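Local coordinates for WZI (Escherichia coli, PDB 2YNK), which acts as an outer-membrane beta-barrel lectin that underpins assembly of the group 1 capsule on the cell surface, at residues Gly153-Ile161 with Trp325-Arg333; Pro286-Ile294 with Asn306-His316. All coordinates share one frame; numbering follows the deposited sequence.

Both interactions meet on the same wall of the barrel, their centres about 7 Å apart. Interaction 2 pairs two neighbouring wall strands, 287-295 and 306-317, through a ladder of backbone hydrogen bonds, with one face turned to the interior and the other partly exposed. Interaction 1 joins the next strand, 322-331, to a loop inside the barrel; all its touching residues are buried, and carboxylates rather than backbone carbonyls take the bonds across it. The two are wired together, since side chains of each contact are hydrogen-bonded to side chains of the other on the inward face of the wall.

Interaction 1: residues Gly153-Ile161 with Trp325-Arg333; sequences GPGYEGSLI and WYLEAHDTR
The loop Gly153-Ile161 passes over strand 325-331 without pairing with it, the closest CA atoms, of Glu157 and Glu328, staying 7.4 Å apart, so side chains bridge the gap. Glu328 does most of this work. Its chain runs out extended, with CG anti to the backbone N (chi1 -167°), and carries the carboxylate up to two successive loop amides. Tyr156 N meets OE1 of Glu328 at 2.8 Å on the syn lone pair, whereas Glu157 N reaches OE2 of Glu328 at 3.2 Å from above the carboxylate plane. That same OE2 also accepts a 2.7 Å bond from NE2 of His330, which lies in the imidazole plane and is nearly straight (173°). Outside the pair, Tyr290 OH bonds to OE1 of Glu328 and Asp361 to ND1 of His330; held at both nitrogens, the imidazole has its rotation fixed.

Beside this cluster, OH of Tyr326 donates to OE1 of Glu157 (2.6 Å), again from above the carboxylate, whose other oxygen is salt-bridged to Arg387. The ring of Tyr326 lies nearly parallel to that of Tyr156 (3° between planes), but the two are slid apart and barely overlap. What lies over one face of Tyr326 is instead CB of Tyr156, 3.7 Å from the ring centroid, a CH-pi contact. Farther along, CD2 of Leu160 touches the methyl CG2 of Thr332 at 3.8 Å.

A buried glutamate taking two loop amides is thus, together with the Tyr326-Glu157 bond, one of the ways the loop folded into this beta-barrel is joined to its wall.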
loop_
_atom_site.group_PDB
_atom_site.type_symbol
_atom_site.label_atom_id
_atom_site.label_comp_id
_atom_site.label_asym_id
_atom_site.label_seq_id
_atom_site.Cartn_x
_atom_site.Cartn_y
_atom_site.Cartn_z
ATOM N N GLY A 153 -3.656 -0.390 6.154
ATOM C CA GLY A 153 -4.155 -1.678 6.606
ATOM C C GLY A 153 -3.202 -2.828 6.379
ATOM O O GLY A 153 -2.156 -2.659 5.766
ATOM N N PRO A 154 -3.575 -4.020 6.859
ATOM C CA PRO A 154 -2.691 -5.172 6.883
ATOM C C PRO A 154 -2.736 -6.033 5.633
ATOM O O PRO A 154 -2.000 -7.021 5.542
ATOM C CB PRO A 154 -3.219 -5.966 8.070
ATOM C CG PRO A 154 -4.683 -5.694 8.052
ATOM C CD PRO A 154 -4.879 -4.323 7.473
ATOM N N GLY A 155 -3.572 -5.666 4.672
ATOM C CA GLY A 155 -3.734 -6.468 3.478
ATOM C C GLY A 155 -2.519 -6.381 2.592
ATOM O O GLY A 155 -1.777 -5.397 2.645
ATOM N N TYR A 156 -2.326 -7.423 1.782
ATOM C CA TYR A 156 -1.251 -7.472 0.803
ATOM C C TYR A 156 -1.753 -7.184 -0.608
ATOM O O TYR A 156 -1.005 -6.691 -1.451
ATOM C CB TYR A 156 -0.551 -8.832 0.853
ATOM C CG TYR A 156 0.372 -8.977 2.045
ATOM C CD1 TYR A 156 1.619 -8.377 2.050
ATOM C CD2 TYR A 156 -0.018 -9.689 3.173
ATOM C CE1 TYR A 156 2.471 -8.495 3.139
ATOM C CE2 TYR A 156 0.825 -9.817 4.265
ATOM C CZ TYR A 156 2.073 -9.219 4.242
ATOM O OH TYR A 156 2.916 -9.317 5.319
ATOM N N GLU A 157 -3.020 -7.489 -0.858
ATOM C CA GLU A 157 -3.592 -7.351 -2.196
ATOM C C GLU A 157 -4.256 -5.982 -2.409
ATOM O O GLU A 157 -4.423 -5.534 -3.543
ATOM C CB GLU A 157 -4.602 -8.465 -2.442
ATOM C CG GLU A 157 -4.551 -9.010 -3.862
ATOM C CD GLU A 157 -3.417 -9.993 -4.060
ATOM O OE1 GLU A 157 -3.171 -10.798 -3.140
ATOM O OE2 GLU A 157 -2.781 -9.965 -5.133
ATOM N N GLY A 158 -4.612 -5.325 -1.309
ATOM C CA GLY A 158 -5.325 -4.059 -1.349
ATOM C C GLY A 158 -5.580 -3.480 0.029
ATOM O O GLY A 158 -5.496 -4.184 1.041
ATOM N N SER A 159 -5.835 -2.179 0.065
ATOM C CA SER A 159 -6.517 -1.550 1.178
ATOM C C SER A 159 -7.930 -1.204 0.731
ATOM O O SER A 159 -8.126 -0.706 -0.364
ATOM C CB SER A 159 -5.813 -0.271 1.600
ATOM O OG SER A 159 -6.686 0.514 2.403
ATOM N N LEU A 160 -8.909 -1.435 1.590
ATOM C CA LEU A 160 -10.292 -1.112 1.260
ATOM C C LEU A 160 -10.590 0.380 1.358
ATOM O O LEU A 160 -11.669 0.818 0.930
ATOM C CB LEU A 160 -11.261 -1.854 2.182
ATOM C CG LEU A 160 -11.228 -3.382 2.185
ATOM C CD1 LEU A 160 -12.155 -3.898 3.283
ATOM C CD2 LEU A 160 -11.604 -3.959 0.830
ATOM N N ILE A 161 -9.654 1.156 1.908
ATOM C CA ILE A 161 -9.910 2.570 2.207
ATOM C C ILE A 161 -8.903 3.537 1.598
ATOM O O ILE A 161 -9.295 4.571 1.082
ATOM C CB ILE A 161 -9.981 2.814 3.728
ATOM C CG1 ILE A 161 -10.430 4.256 4.007
ATOM C CG2 ILE A 161 -8.645 2.484 4.395
ATOM C CD1 ILE A 161 -11.168 4.436 5.318
ATOM N N TRP A 325 4.268 -16.389 2.433
ATOM C CA TRP A 325 3.018 -16.709 1.759
ATOM C C TRP A 325 1.843 -16.057 2.408
ATOM O O TRP A 325 1.850 -15.806 3.614
ATOM C CB TRP A 325 2.810 -18.217 1.685
ATOM C CG TRP A 325 2.531 -18.854 3.023
ATOM C CD1 TRP A 325 3.446 -19.434 3.897
ATOM C CD2 TRP A 325 1.232 -18.993 3.690
ATOM N NE1 TRP A 325 2.819 -19.905 5.019
ATOM C CE2 TRP A 325 1.497 -19.672 4.963
ATOM C CE3 TRP A 325 -0.069 -18.636 3.376
ATOM C CZ2 TRP A 325 0.486 -19.968 5.861
ATOM C CZ3 TRP A 325 -1.082 -18.941 4.292
ATOM C CH2 TRP A 325 -0.808 -19.593 5.503
ATOM N N TYR A 326 0.824 -15.762 1.608
ATOM C CA TYR A 326 -0.433 -15.268 2.148
ATOM C C TYR A 326 -1.617 -15.811 1.359
ATOM O O TYR A 326 -1.489 -16.175 0.190
ATOM C CB TYR A 326 -0.447 -13.730 2.215
ATOM C CG TYR A 326 -0.469 -13.028 0.876
ATOM C CD1 TYR A 326 -1.583 -13.110 0.044
ATOM C CD2 TYR A 326 0.601 -12.257 0.448
ATOM C CE1 TYR A 326 -1.618 -12.472 -1.178
ATOM C CE2 TYR A 326 0.571 -11.612 -0.775
ATOM C CZ TYR A 326 -0.544 -11.727 -1.586
ATOM O OH TYR A 326 -0.596 -11.101 -2.816
ATOM N N LEU A 327 -2.762 -15.886 2.020
ATOM C CA LEU A 327 -4.018 -16.220 1.367
ATOM C C LEU A 327 -5.011 -15.164 1.822
ATOM O O LEU A 327 -5.189 -14.963 3.025
ATOM C CB LEU A 327 -4.482 -17.625 1.746
ATOM C CG LEU A 327 -5.665 -18.184 0.945
ATOM C CD1 LEU A 327 -5.415 -18.067 -0.553
ATOM C CD2 LEU A 327 -5.964 -19.635 1.312
ATOM N N GLU A 328 -5.635 -14.476 0.866
ATOM C CA GLU A 328 -6.379 -13.263 1.169
ATOM C C GLU A 328 -7.692 -13.175 0.371
ATOM O O GLU A 328 -7.705 -13.419 -0.838
ATOM C CB GLU A 328 -5.477 -12.055 0.878
ATOM C CG GLU A 328 -5.985 -10.733 1.439
ATOM C CD GLU A 328 -4.962 -9.613 1.362
ATOM O OE1 GLU A 328 -3.767 -9.864 1.630
ATOM O OE2 GLU A 328 -5.349 -8.465 1.044
ATOM N N ALA A 329 -8.788 -12.827 1.053
ATOM C CA ALA A 329 -10.112 -12.702 0.419
ATOM C C ALA A 329 -10.669 -11.288 0.576
ATOM O O ALA A 329 -10.592 -10.723 1.662
ATOM C CB ALA A 329 -11.083 -13.718 1.000
ATOM N N HIS A 330 -11.203 -10.717 -0.507
ATOM C CA HIS A 330 -11.820 -9.386 -0.475
ATOM C C HIS A 330 -13.250 -9.446 -0.920
ATOM O O HIS A 330 -13.610 -10.267 -1.756
ATOM C CB HIS A 330 -11.108 -8.437 -1.429
ATOM C CG HIS A 330 -9.686 -8.107 -1.050
ATOM N ND1 HIS A 330 -9.037 -7.070 -1.588
ATOM C CD2 HIS A 330 -8.796 -8.706 -0.156
ATOM C CE1 HIS A 330 -7.795 -7.009 -1.084
ATOM N NE2 HIS A 330 -7.651 -8.011 -0.208
ATOM N N ASP A 331 -14.079 -8.553 -0.389
ATOM C CA ASP A 331 -15.429 -8.346 -0.916
ATOM C C ASP A 331 -15.782 -6.863 -0.861
ATOM O O ASP A 331 -16.011 -6.309 0.214
ATOM C CB ASP A 331 -16.459 -9.178 -0.141
ATOM C CG ASP A 331 -17.842 -9.158 -0.791
ATOM O OD1 ASP A 331 -18.382 -8.049 -0.983
ATOM O OD2 ASP A 331 -18.396 -10.244 -1.099
ATOM N N THR A 332 -15.827 -6.225 -2.027
ATOM C CA THR A 332 -16.117 -4.794 -2.107
ATOM C C THR A 332 -17.547 -4.504 -2.583
ATOM O O THR A 332 -17.849 -3.406 -3.060
ATOM C CB THR A 332 -15.078 -4.061 -2.975
ATOM O OG1 THR A 332 -15.114 -4.584 -4.308
ATOM C CG2 THR A 332 -13.684 -4.243 -2.378
ATOM N N ARG A 333 -18.431 -5.483 -2.438
ATOM C CA ARG A 333 -19.861 -5.211 -2.503
ATOM C C ARG A 333 -20.302 -4.586 -1.180
ATOM O O ARG A 333 -19.508 -4.476 -0.242
ATOM C CB ARG A 333 -20.647 -6.500 -2.756
ATOM C CG ARG A 333 -20.323 -7.176 -4.080
ATOM C CD ARG A 333 -21.063 -8.491 -4.229
ATOM N NE ARG A 333 -20.503 -9.519 -3.358
ATOM C CZ ARG A 333 -21.016 -10.736 -3.211
ATOM N NH1 ARG A 333 -22.109 -11.101 -3.876
ATOM N NH2 ARG A 333 -20.429 -11.596 -2.389
#

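Interaction 2: residues Pro286-Ile294 with Asn306-His316; sequences PVSFYGQMI and NMFLGGIEGHH
A ladder of backbone hydrogen bonds dominates the pairing of Pro286-Ile294 with Asn306-His316. Ser288 and Glu313 exchange two, from Ser288 N to Glu313 O at 2.7 Å and from Glu313 N to Ser288 O at 2.8 Å. Tyr290 with Gly311 repeats the reciprocal pattern; toward the Ile294 end the ladder is less regular, since the bonds from Leu309 N to Gln292 O and from Ile294 N to Met307 O are weak. Glu313 also accepts a 2.6 Å bond at OE1, on its anti lone pair, from NE2 of His315 in the same strand, whose ND1 is hydrogen-bonded to Asn324. Lys276 is salt-bridged to OE2 of Glu313, and Tyr156 OH reaches OE1, so both carboxylate oxygens are satisfied.

Packing on this inward face centres on Tyr290. Its CG sits between the backbone N and the carbonyl carbon (chi1 53°), which swings the ring across to the partner strand, where CA of Gly311 makes a CH-pi contact over one face, 3.9 Å from the ring centroid. The Glu313 carboxylate stands almost perpendicular to the ring (87°). CD2 of Leu309 meets the edge of the Tyr290 ring and also packs on Gln292 CB at 3.8 Å.

On the opposite face, selenomethionine Met293 runs beside Phe308, pointing the same way, with SE 5.0 Å from the ring centroid in an oblique Met-aromatic contact. Nearer Pro286, Val287 CG1 and Ile312 CG1 touch at 4.2 Å.

Strand axes at 174° and alternating hydrogen-bonded and non-hydrogen-bonded pairs are those of neighbouring strands in the antiparallel wall of an outer-membrane beta-barrel.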
loop_
_atom_site.group_PDB
_atom_site.type_symbol
_atom_site.label_atom_id
_atom_site.label_comp_id
_atom_site.label_asym_id
_atom_site.label_seq_id
_atom_site.Cartn_x
_atom_site.Cartn_y
_atom_site.Cartn_z
ATOM N N PRO A 286 4.998 -19.084 13.030
ATOM C CA PRO A 286 5.253 -17.814 12.379
ATOM C C PRO A 286 4.153 -17.551 11.352
ATOM O O PRO A 286 4.398 -17.484 10.143
ATOM C CB PRO A 286 6.603 -18.051 11.726
ATOM C CG PRO A 286 6.555 -19.488 11.326
ATOM C CD PRO A 286 5.658 -20.187 12.310
ATOM N N VAL A 287 2.941 -17.423 11.880
ATOM C CA VAL A 287 1.728 -17.332 11.106
ATOM C C VAL A 287 0.907 -16.218 11.730
ATOM O O VAL A 287 0.942 -16.032 12.948
ATOM C CB VAL A 287 0.935 -18.653 11.172
ATOM C CG1 VAL A 287 -0.429 -18.507 10.509
ATOM C CG2 VAL A 287 1.726 -19.780 10.532
ATOM N N SER A 288 0.195 -15.463 10.903
ATOM C CA SER A 288 -0.714 -14.448 11.404
ATOM C C SER A 288 -1.980 -14.472 10.596
ATOM O O SER A 288 -2.007 -14.998 9.489
ATOM C CB SER A 288 -0.097 -13.059 11.305
ATOM O OG SER A 288 1.196 -13.023 11.872
ATOM N N PHE A 289 -3.035 -13.905 11.153
ATOM C CA PHE A 289 -4.216 -13.642 10.366
ATOM C C PHE A 289 -4.682 -12.214 10.608
ATOM O O PHE A 289 -4.462 -11.649 11.687
ATOM C CB PHE A 289 -5.313 -14.691 10.598
ATOM C CG PHE A 289 -5.890 -14.709 11.987
ATOM C CD1 PHE A 289 -5.287 -15.450 12.999
ATOM C CD2 PHE A 289 -7.074 -14.037 12.270
ATOM C CE1 PHE A 289 -5.836 -15.491 14.279
ATOM C CE2 PHE A 289 -7.633 -14.077 13.546
ATOM C CZ PHE A 289 -7.014 -14.803 14.554
ATOM N N TYR A 290 -5.284 -11.635 9.571
ATOM C CA TYR A 290 -5.665 -10.236 9.575
ATOM C C TYR A 290 -7.013 -10.005 8.889
ATOM O O TYR A 290 -7.484 -10.837 8.115
ATOM C CB TYR A 290 -4.579 -9.411 8.893
ATOM C CG TYR A 290 -4.196 -9.904 7.509
ATOM C CD1 TYR A 290 -4.947 -9.541 6.387
ATOM C CD2 TYR A 290 -3.085 -10.724 7.319
ATOM C CE1 TYR A 290 -4.610 -9.989 5.126
ATOM C CE2 TYR A 290 -2.738 -11.175 6.054
ATOM C CZ TYR A 290 -3.507 -10.799 4.957
ATOM O OH TYR A 290 -3.182 -11.231 3.691
ATOM N N GLY A 291 -7.615 -8.856 9.182
ATOM C CA GLY A 291 -8.910 -8.473 8.619
ATOM C C GLY A 291 -9.124 -6.968 8.589
ATOM O O GLY A 291 -8.514 -6.225 9.361
ATOM N N GLN A 292 -9.990 -6.518 7.689
ATOM C CA GLN A 292 -10.298 -5.100 7.556
ATOM C C GLN A 292 -11.750 -4.934 7.144
ATOM O O GLN A 292 -12.236 -5.652 6.262
ATOM C CB GLN A 292 -9.374 -4.452 6.518
ATOM C CG GLN A 292 -9.611 -2.962 6.297
ATOM C CD GLN A 292 -8.578 -2.332 5.380
ATOM O OE1 GLN A 292 -8.395 -2.768 4.241
ATOM N NE2 GLN A 292 -7.894 -1.300 5.874
HETATM N N MSE A 293 -12.439 -3.996 7.784
HETATM C CA MSE A 293 -13.850 -3.754 7.496
HETATM C C MSE A 293 -14.086 -2.280 7.361
HETATM O O MSE A 293 -14.181 -1.578 8.357
HETATM C CB MSE A 293 -14.711 -4.334 8.615
HETATM C CG MSE A 293 -16.204 -4.217 8.304
HETATM SE SE MSE A 293 -17.260 -4.556 9.936
HETATM C CE MSE A 293 -19.028 -4.874 9.125
ATOM N N ILE A 294 -14.190 -1.803 6.123
ATOM C CA ILE A 294 -14.495 -0.400 5.864
ATOM C C ILE A 294 -15.922 -0.266 5.379
ATOM O O ILE A 294 -16.370 -1.061 4.557
ATOM C CB ILE A 294 -13.580 0.192 4.796
ATOM C CG1 ILE A 294 -12.125 0.078 5.233
ATOM C CG2 ILE A 294 -13.945 1.646 4.558
ATOM C CD1 ILE A 294 -11.777 0.944 6.423
ATOM N N ASN A 306 -20.926 -2.140 4.489
ATOM C CA ASN A 306 -19.544 -2.547 4.730
ATOM C C ASN A 306 -18.904 -3.423 3.664
ATOM O O ASN A 306 -19.492 -4.391 3.200
ATOM C CB ASN A 306 -19.444 -3.272 6.076
ATOM C CG ASN A 306 -19.593 -2.333 7.247
ATOM O OD1 ASN A 306 -18.754 -1.461 7.462
ATOM N ND2 ASN A 306 -20.656 -2.506 8.015
HETATM N N MSE A 307 -17.674 -3.066 3.309
HETATM C CA MSE A 307 -16.807 -3.901 2.481
HETATM C C MSE A 307 -15.912 -4.676 3.400
HETATM O O MSE A 307 -15.538 -4.185 4.462
HETATM C CB MSE A 307 -15.980 -3.021 1.552
HETATM C CG MSE A 307 -16.920 -2.271 0.615
HETATM SE SE MSE A 307 -15.899 -0.979 -0.441
HETATM C CE MSE A 307 -15.596 0.370 0.964
ATOM N N PHE A 308 -15.559 -5.888 2.992
ATOM C CA PHE A 308 -14.811 -6.798 3.841
ATOM C C PHE A 308 -13.511 -7.276 3.215
ATOM O O PHE A 308 -13.369 -7.351 1.984
ATOM C CB PHE A 308 -15.671 -8.000 4.185
ATOM C CG PHE A 308 -16.834 -7.669 5.058
ATOM C CD1 PHE A 308 -18.045 -7.269 4.500
ATOM C CD2 PHE A 308 -16.722 -7.745 6.441
ATOM C CE1 PHE A 308 -19.127 -6.962 5.306
ATOM C CE2 PHE A 308 -17.801 -7.439 7.252
ATOM C CZ PHE A 308 -19.005 -7.046 6.683
ATOM N N LEU A 309 -12.571 -7.605 4.095
ATOM C CA LEU A 309 -11.277 -8.130 3.703
ATOM C C LEU A 309 -10.709 -8.963 4.846
ATOM O O LEU A 309 -10.777 -8.559 6.004
ATOM C CB LEU A 309 -10.342 -6.982 3.364
ATOM C CG LEU A 309 -8.861 -7.295 3.140
ATOM C CD1 LEU A 309 -8.276 -6.224 2.225
ATOM C CD2 LEU A 309 -8.083 -7.410 4.458
ATOM N N GLY A 310 -10.167 -10.125 4.505
ATOM C CA GLY A 310 -9.554 -11.014 5.472
ATOM C C GLY A 310 -8.438 -11.801 4.823
ATOM O O GLY A 310 -8.425 -11.987 3.605
ATOM N N GLY A 311 -7.491 -12.253 5.640
ATOM C CA GLY A 311 -6.385 -13.071 5.153
ATOM C C GLY A 311 -5.570 -13.771 6.231
ATOM O O GLY A 311 -5.712 -13.516 7.433
ATOM N N ILE A 312 -4.704 -14.664 5.779
ATOM C CA ILE A 312 -3.845 -15.430 6.658
ATOM C C ILE A 312 -2.471 -15.454 6.004
ATOM O O ILE A 312 -2.371 -15.621 4.786
ATOM C CB ILE A 312 -4.413 -16.854 6.861
ATOM C CG1 ILE A 312 -3.580 -17.643 7.865
ATOM C CG2 ILE A 312 -4.503 -17.602 5.538
ATOM C CD1 ILE A 312 -4.062 -19.065 8.048
ATOM N N GLU A 313 -1.420 -15.258 6.799
ATOM C CA GLU A 313 -0.052 -15.206 6.270
ATOM C C GLU A 313 0.899 -16.052 7.105
ATOM O O GLU A 313 0.700 -16.222 8.309
ATOM C CB GLU A 313 0.463 -13.764 6.200
ATOM C CG GLU A 313 0.262 -12.956 7.474
ATOM C CD GLU A 313 0.905 -11.579 7.425
ATOM O OE1 GLU A 313 2.117 -11.490 7.126
ATOM O OE2 GLU A 313 0.195 -10.581 7.696
ATOM N N GLY A 314 1.927 -16.582 6.443
ATOM C CA GLY A 314 2.981 -17.340 7.099
ATOM C C GLY A 314 4.350 -16.948 6.582
ATOM O O GLY A 314 4.482 -16.424 5.473
ATOM N N HIS A 315 5.370 -17.210 7.395
ATOM C CA HIS A 315 6.735 -16.782 7.112
ATOM C C HIS A 315 7.693 -17.800 7.677
ATOM O O HIS A 315 7.706 -18.042 8.874
ATOM C CB HIS A 315 6.982 -15.419 7.741
ATOM C CG HIS A 315 6.001 -14.357 7.301
ATOM N ND1 HIS A 315 6.176 -13.629 6.190
ATOM C CD2 HIS A 315 4.812 -13.919 7.871
ATOM C CE1 HIS A 315 5.157 -12.765 6.054
ATOM N NE2 HIS A 315 4.323 -12.943 7.081
ATOM N N HIS A 316 8.501 -18.412 6.822
ATOM C CA HIS A 316 9.268 -19.581 7.199
ATOM C C HIS A 316 10.685 -19.459 6.727
ATOM O O HIS A 316 10.957 -18.784 5.742
ATOM C CB HIS A 316 8.636 -20.829 6.596
ATOM C CG HIS A 316 7.162 -20.980 6.892
ATOM N ND1 HIS A 316 6.698 -21.356 8.096
ATOM C CD2 HIS A 316 6.042 -20.805 6.081
ATOM C CE1 HIS A 316 5.352 -21.414 8.064
ATOM N NE2 HIS A 316 4.954 -21.078 6.831
#